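Local coordinates for conserved protein (PDB 1I36), which is of unknown function but binds NADP through a Rossmann-type domain and resembles 3-hydroxyacid dehydrogenases in structure, at residues I126-R130 with R150-A155; R2-I6 with E52-S56. The protein carries 1 engineered substitution. All blocks are in the same frame, centred on the assembly; numbering follows the deposited sequence.

Contact 1: residues I126-R130 with R150-A155; sequences IASGR and REPGDA
Strand 124-128 ends at S128, and the turn that starts helix 154-182 packs against that end, with G129 and E151 in register (CA to CA 3.8 Å). R150 comes first, its CA-to-CB bond pointing away from the strand; its carbonyl O lies 3.3 Å from G129 CA. G129 suits its backbone: at phi 126°, psi 164° a CB would be jammed against S128 O. E151 begins a type II turn that ends at D154, where D154 N returns to E151 O (3.1 Å). P152, with phi -54°, suits the second position of the turn, and its CD rests 4.0 Å from G129 CA. G153 takes the third position, where phi 107° suits glycine, and is also the N-cap residue. D154 (chi1 m) folds its carboxylate back, OD2 accepting from R150 N (2.7 Å) and E151 N (3.0 Å). A155, in the first turn of the helix, directs CB at the strand, 4.0 Å from I126 CG1, while I126 also packs on M192 of the second subunit. S128 (chi1 p) joins the two segments: its OG donates to E151 O (2.7 Å) and accepts from A155 N (3.1 Å). One buried hydroxyl thus satisfies a turn carbonyl and a helix-start amide at once.

Contact 2: residues R2-I6 with E52-S56; sequences RVGFI and EDVYS
In the Rossmann-type NADP-binding domain, strand 2-6 lies inside the parallel part of the mixed sheet, between strands 25-28 and 59-62, and helix 51-55 packs across one of its faces, G4 opposite V54 (CA to CA 5.0 Å). The strand is extended; residues from E52 on continue the helix. Absence of a side chain at G4 admits V54 (chi1 t): CG1 sits 4.0 Å from G4 CA, where a CB would clash. I6 (chi1 m, chi2 t) continues the apolar seam, its CG1 4.2 Å from V54 CG1 and its CD1 3.8 Å from Y55 CE1 at the ring edge, while Y55 OH is hydrogen-bonded to E51 OE2. At the other end R2 (chi1 m, chi2 t, chi3 m) reaches D53 (chi1 t) in a two-pronged salt bridge, NH2 to OD1 2.9 Å and NH1 to OD2 3.2 Å. OD2 also accepts from T49 OG1, so the carboxylate ties R2 to the loop leading into the helix. D53 O is satisfied locally, by S56 N at 3.1 Å and by the hydroxyl of S56, whose OG donates to it at 2.6 Å.

How the contacts relate
Both contacts draw on the same mixed sheet, at different strands: contact 2 uses strand 2-6, within the parallel part, and contact 1 uses strand 124-128, beyond the single antiparallel step from strand 106-112. Their centres lie 21 Å apart and their nearest atoms about 13 Å, so they do not touch. Along the chain they come in series, contact 2 closing before contact 1 opens. Contact 2 packs a helix onto the sheet near the cofactor, the side chain of I6 lying about 4 Å from NADP. In contact 1 the side chain of I126 is about 11 Å from the bound NADP; this contact marks where the sheet passes into long helix 154-182 and so to the all-helical remainder.

Contact 1: residues I126-R130 with R150-A155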
ATOM      1  N   ILE A 126     -16.224   6.146 -14.785  1.00 11.35           N
ATOM      2  CA  ILE A 126     -15.218   6.682 -15.706  1.00 13.27           C
ATOM      3  C   ILE A 126     -15.519   6.037 -17.073  1.00 13.84           C
ATOM      4  O   ILE A 126     -16.015   4.904 -17.133  1.00 13.38           O
ATOM      5  CB  ILE A 126     -13.759   6.453 -15.235  1.00 13.12           C
ATOM      6  CG1 ILE A 126     -13.468   4.966 -15.074  1.00 16.10           C
ATOM      7  CG2 ILE A 126     -13.515   7.220 -13.884  1.00 13.82           C
ATOM      8  CD1 ILE A 126     -11.944   4.662 -14.844  1.00 16.27           C
ATOM      9  N   ALA A 127     -15.229   6.756 -18.153  1.00 13.97           N
ATOM     10  CA  ALA A 127     -15.542   6.265 -19.502  1.00 14.50           C
ATOM     11  C   ALA A 127     -14.415   6.576 -20.472  1.00 14.52           C
ATOM     12  O   ALA A 127     -13.799   7.654 -20.425  1.00 12.35           O
ATOM     13  CB  ALA A 127     -16.876   6.921 -19.984  1.00 12.77           C
ATOM     14  N   SER A 128     -14.156   5.621 -21.368  1.00 15.35           N
ATOM     15  CA  SER A 128     -13.080   5.781 -22.331  1.00 11.54           C
ATOM     16  C   SER A 128     -13.560   5.446 -23.740  1.00 14.24           C
ATOM     17  O   SER A 128     -14.499   4.672 -23.914  1.00 12.80           O
ATOM     18  CB  SER A 128     -11.877   4.925 -21.921  1.00  9.09           C
ATOM     19  OG  SER A 128     -12.109   3.535 -22.134  1.00 12.22           O
ATOM     20  N   GLY A 129     -12.891   6.031 -24.735  1.00 13.52           N
ATOM     21  CA  GLY A 129     -13.268   5.822 -26.129  1.00 14.48           C
ATOM     22  C   GLY A 129     -13.482   7.188 -26.760  1.00 16.29           C
ATOM     23  O   GLY A 129     -13.705   8.188 -26.051  1.00 13.69           O
ATOM     24  N   ARG A 130     -13.509   7.228 -28.096  1.00 17.35           N
ATOM     25  CA  ARG A 130     -13.679   8.477 -28.853  1.00 20.29           C
ATOM     26  C   ARG A 130     -14.984   9.162 -28.574  1.00 19.55           C
ATOM     27  O   ARG A 130     -15.095  10.387 -28.670  1.00 21.10           O
ATOM     28  CB  ARG A 130     -13.609   8.232 -30.375  1.00 21.39           C
ATOM     29  CG  ARG A 130     -12.318   7.707 -30.875  1.00 26.19           C
ATOM     30  CD  ARG A 130     -12.331   7.653 -32.429  1.00 30.29           C
ATOM     31  NE  ARG A 130     -12.503   8.975 -33.025  1.00 27.72           N
ATOM     32  CZ  ARG A 130     -13.627   9.380 -33.595  1.00 26.06           C
ATOM     33  NH1 ARG A 130     -14.665   8.564 -33.646  1.00 29.60           N
ATOM     34  NH2 ARG A 130     -13.701  10.581 -34.147  1.00 28.92           N
ATOM     35  N   ARG A 150      -8.172   6.852 -23.570  1.00 19.56           N
ATOM     36  CA  ARG A 150      -8.455   7.281 -24.942  1.00 22.75           C
ATOM     37  C   ARG A 150      -9.319   6.298 -25.736  1.00 19.97           C
ATOM     38  O   ARG A 150     -10.074   6.699 -26.599  1.00 22.00           O
ATOM     39  CB  ARG A 150      -7.141   7.437 -25.719  1.00 28.33           C
ATOM     40  CG  ARG A 150      -6.168   8.449 -25.152  1.00 35.43           C
ATOM     41  CD  ARG A 150      -4.899   8.513 -26.000  1.00 41.73           C
ATOM     42  NE  ARG A 150      -4.186   7.231 -26.056  1.00 45.15           N
ATOM     43  CZ  ARG A 150      -3.090   7.013 -26.785  1.00 49.43           C
ATOM     44  NH1 ARG A 150      -2.571   7.993 -27.529  1.00 49.48           N
ATOM     45  NH2 ARG A 150      -2.513   5.814 -26.781  1.00 49.76           N
ATOM     46  N   GLU A 151      -9.223   5.009 -25.424  1.00 17.33           N
ATOM     47  CA  GLU A 151      -9.949   4.018 -26.210  1.00 18.38           C
ATOM     48  C   GLU A 151     -10.650   2.969 -25.379  1.00 14.56           C
ATOM     49  O   GLU A 151     -10.462   2.920 -24.174  1.00 13.71           O
ATOM     50  CB  GLU A 151      -8.953   3.373 -27.198  1.00 22.90           C
ATOM     51  CG  GLU A 151      -7.652   2.916 -26.572  1.00 29.85           C
ATOM     52  CD  GLU A 151      -6.648   2.366 -27.598  1.00 34.66           C
ATOM     53  OE1 GLU A 151      -6.264   3.084 -28.548  1.00 36.84           O
ATOM     54  OE2 GLU A 151      -6.242   1.202 -27.452  1.00 40.49           O
ATOM     55  N   PRO A 152     -11.545   2.175 -25.997  1.00 15.56           N
ATOM     56  CA  PRO A 152     -12.262   1.125 -25.257  1.00 14.16           C
ATOM     57  C   PRO A 152     -11.245   0.237 -24.563  1.00 14.22           C
ATOM     58  O   PRO A 152     -10.229  -0.100 -25.156  1.00 12.17           O
ATOM     59  CB  PRO A 152     -12.978   0.369 -26.370  1.00 13.92           C
ATOM     60  CG  PRO A 152     -13.358   1.539 -27.318  1.00 16.69           C
ATOM     61  CD  PRO A 152     -12.013   2.247 -27.401  1.00 14.98           C
ATOM     62  N   GLY A 153     -11.503  -0.113 -23.306  1.00 13.88           N
ATOM     63  CA  GLY A 153     -10.563  -0.935 -22.579  1.00 12.74           C
ATOM     64  C   GLY A 153      -9.808  -0.115 -21.521  1.00 15.96           C
ATOM     65  O   GLY A 153      -9.464  -0.664 -20.463  1.00 12.92           O
ATOM     66  N   ASP A 154      -9.590   1.188 -21.763  1.00 13.63           N
ATOM     67  CA  ASP A 154      -8.856   2.015 -20.799  1.00 14.44           C
ATOM     68  C   ASP A 154      -9.575   2.191 -19.478  1.00 14.95           C
ATOM     69  O   ASP A 154      -8.965   1.978 -18.428  1.00 15.26           O
ATOM     70  CB  ASP A 154      -8.459   3.384 -21.368  1.00 13.67           C
ATOM     71  CG  ASP A 154      -7.468   3.275 -22.509  1.00 17.74           C
ATOM     72  OD1 ASP A 154      -6.816   2.221 -22.666  1.00 15.57           O
ATOM     73  OD2 ASP A 154      -7.311   4.267 -23.236  1.00 16.85           O
ATOM     74  N   ALA A 155     -10.871   2.505 -19.519  1.00 12.13           N
ATOM     75  CA  ALA A 155     -11.651   2.671 -18.282  1.00 11.89           C
ATOM     76  C   ALA A 155     -11.683   1.382 -17.441  1.00 11.80           C
ATOM     77  O   ALA A 155     -11.494   1.418 -16.214  1.00 11.42           O
ATOM     78  CB  ALA A 155     -13.064   3.128 -18.628  1.00 10.90           C
TER

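Contact 2: residues R2-I6 with E52-S56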
ATOM      1  N   ARG A   2     -33.685   9.658 -25.869  1.00 33.00           N
ATOM      2  CA  ARG A   2     -34.062   8.332 -25.401  1.00 28.68           C
ATOM      3  C   ARG A   2     -32.793   7.551 -25.036  1.00 24.82           C
ATOM      4  O   ARG A   2     -31.819   7.558 -25.790  1.00 23.01           O
ATOM      5  CB  ARG A   2     -34.800   7.545 -26.498  1.00 29.89           C
ATOM      6  CG  ARG A   2     -36.160   8.117 -26.920  1.00 32.10           C
ATOM      7  CD  ARG A   2     -37.066   7.041 -27.496  1.00 32.16           C
ATOM      8  NE  ARG A   2     -36.479   6.353 -28.644  1.00 35.77           N
ATOM      9  CZ  ARG A   2     -36.805   5.116 -29.020  1.00 37.35           C
ATOM     10  NH1 ARG A   2     -37.712   4.422 -28.338  1.00 38.61           N
ATOM     11  NH2 ARG A   2     -36.237   4.576 -30.086  1.00 38.28           N
ATOM     12  N   VAL A   3     -32.783   6.927 -23.864  1.00 22.71           N
ATOM     13  CA  VAL A   3     -31.647   6.093 -23.464  1.00 18.76           C
ATOM     14  C   VAL A   3     -32.173   4.651 -23.346  1.00 17.08           C
ATOM     15  O   VAL A   3     -33.108   4.373 -22.594  1.00 19.95           O
ATOM     16  CB  VAL A   3     -31.006   6.544 -22.113  1.00 16.79           C
ATOM     17  CG1 VAL A   3     -29.931   5.545 -21.674  1.00 12.80           C
ATOM     18  CG2 VAL A   3     -30.368   7.930 -22.266  1.00 15.89           C
ATOM     19  N   GLY A   4     -31.607   3.741 -24.131  1.00 19.68           N
ATOM     20  CA  GLY A   4     -32.045   2.350 -24.051  1.00 19.91           C
ATOM     21  C   GLY A   4     -31.138   1.490 -23.188  1.00 18.46           C
ATOM     22  O   GLY A   4     -29.930   1.689 -23.162  1.00 18.90           O
ATOM     23  N   PHE A   5     -31.733   0.546 -22.467  1.00 17.61           N
ATOM     24  CA  PHE A   5     -30.981  -0.349 -21.594  1.00 19.72           C
ATOM     25  C   PHE A   5     -31.113  -1.809 -22.023  1.00 19.72           C
ATOM     26  O   PHE A   5     -32.219  -2.302 -22.265  1.00 19.10           O
ATOM     27  CB  PHE A   5     -31.483  -0.236 -20.133  1.00 18.23           C
ATOM     28  CG  PHE A   5     -31.031   1.006 -19.425  1.00 20.86           C
ATOM     29  CD1 PHE A   5     -31.664   2.222 -19.646  1.00 19.35           C
ATOM     30  CD2 PHE A   5     -29.928   0.971 -18.577  1.00 19.46           C
ATOM     31  CE1 PHE A   5     -31.201   3.393 -19.035  1.00 21.28           C
ATOM     32  CE2 PHE A   5     -29.461   2.144 -17.959  1.00 20.70           C
ATOM     33  CZ  PHE A   5     -30.096   3.353 -18.190  1.00 19.27           C
ATOM     34  N   ILE A   6     -29.982  -2.488 -22.162  1.00 19.78           N
ATOM     35  CA  ILE A   6     -29.992  -3.917 -22.447  1.00 17.44           C
ATOM     36  C   ILE A   6     -29.673  -4.473 -21.064  1.00 19.45           C
ATOM     37  O   ILE A   6     -28.602  -4.197 -20.503  1.00 19.42           O
ATOM     38  CB  ILE A   6     -28.919  -4.322 -23.444  1.00 16.34           C
ATOM     39  CG1 ILE A   6     -29.092  -3.549 -24.754  1.00 15.44           C
ATOM     40  CG2 ILE A   6     -29.035  -5.827 -23.718  1.00 17.05           C
ATOM     41  CD1 ILE A   6     -27.843  -3.644 -25.664  1.00 14.71           C
ATOM     42  N   GLU A  52     -35.143  -4.352 -30.978  1.00 31.44           N
ATOM     43  CA  GLU A  52     -34.637  -3.467 -32.025  1.00 33.43           C
ATOM     44  C   GLU A  52     -34.919  -1.985 -31.797  1.00 32.59           C
ATOM     45  O   GLU A  52     -34.134  -1.132 -32.217  1.00 32.78           O
ATOM     46  CB  GLU A  52     -35.101  -3.927 -33.405  1.00 36.95           C
ATOM     47  CG  GLU A  52     -34.187  -5.038 -33.951  1.00 42.28           C
ATOM     48  CD  GLU A  52     -34.631  -5.613 -35.290  1.00 46.95           C
ATOM     49  OE1 GLU A  52     -34.891  -4.826 -36.244  1.00 46.79           O
ATOM     50  OE2 GLU A  52     -34.685  -6.863 -35.383  1.00 46.48           O
ATOM     51  N   ASP A  53     -36.001  -1.681 -31.088  1.00 31.59           N
ATOM     52  CA  ASP A  53     -36.310  -0.291 -30.794  1.00 31.53           C
ATOM     53  C   ASP A  53     -35.274   0.238 -29.779  1.00 30.45           C
ATOM     54  O   ASP A  53     -34.840   1.381 -29.874  1.00 27.07           O
ATOM     55  CB  ASP A  53     -37.736  -0.148 -30.254  1.00 30.61           C
ATOM     56  CG  ASP A  53     -38.170   1.305 -30.118  1.00 30.93           C
ATOM     57  OD1 ASP A  53     -37.672   2.156 -30.877  1.00 33.59           O
ATOM     58  OD2 ASP A  53     -38.992   1.605 -29.232  1.00 35.01           O
ATOM     59  N   VAL A  54     -34.846  -0.628 -28.859  1.00 28.38           N
ATOM     60  CA  VAL A  54     -33.850  -0.263 -27.849  1.00 25.81           C
ATOM     61  C   VAL A  54     -32.582   0.135 -28.570  1.00 24.28           C
ATOM     62  O   VAL A  54     -32.069   1.227 -28.354  1.00 24.49           O
ATOM     63  CB  VAL A  54     -33.554  -1.461 -26.909  1.00 24.53           C
ATOM     64  CG1 VAL A  54     -32.367  -1.138 -25.968  1.00 24.48           C
ATOM     65  CG2 VAL A  54     -34.776  -1.760 -26.098  1.00 22.40           C
ATOM     66  N   TYR A  55     -32.158  -0.708 -29.520  1.00 22.78           N
ATOM     67  CA  TYR A  55     -30.940  -0.485 -30.298  1.00 23.12           C
ATOM     68  C   TYR A  55     -30.956   0.781 -31.101  1.00 22.17           C
ATOM     69  O   TYR A  55     -29.905   1.210 -31.554  1.00 21.56           O
ATOM     70  CB  TYR A  55     -30.650  -1.653 -31.271  1.00 21.03           C
ATOM     71  CG  TYR A  55     -30.555  -3.013 -30.609  1.00 23.20           C
ATOM     72  CD1 TYR A  55     -30.181  -3.137 -29.262  1.00 22.73           C
ATOM     73  CD2 TYR A  55     -30.811  -4.185 -31.333  1.00 24.37           C
ATOM     74  CE1 TYR A  55     -30.064  -4.405 -28.655  1.00 20.14           C
ATOM     75  CE2 TYR A  55     -30.696  -5.453 -30.736  1.00 22.51           C
ATOM     76  CZ  TYR A  55     -30.321  -5.550 -29.403  1.00 22.43           C
ATOM     77  OH  TYR A  55     -30.194  -6.797 -28.830  1.00 22.37           O
ATOM     78  N   SER A  56     -32.141   1.324 -31.363  1.00 23.20           N
ATOM     79  CA  SER A  56     -32.257   2.555 -32.150  1.00 26.12           C
ATOM     80  C   SER A  56     -32.021   3.832 -31.355  1.00 26.15           C
ATOM     81  O   SER A  56     -31.893   4.910 -31.943  1.00 29.16           O
ATOM     82  CB  SER A  56     -33.624   2.655 -32.852  1.00 25.03           C
ATOM     83  OG  SER A  56     -34.638   3.002 -31.924  1.00 28.53           O
TER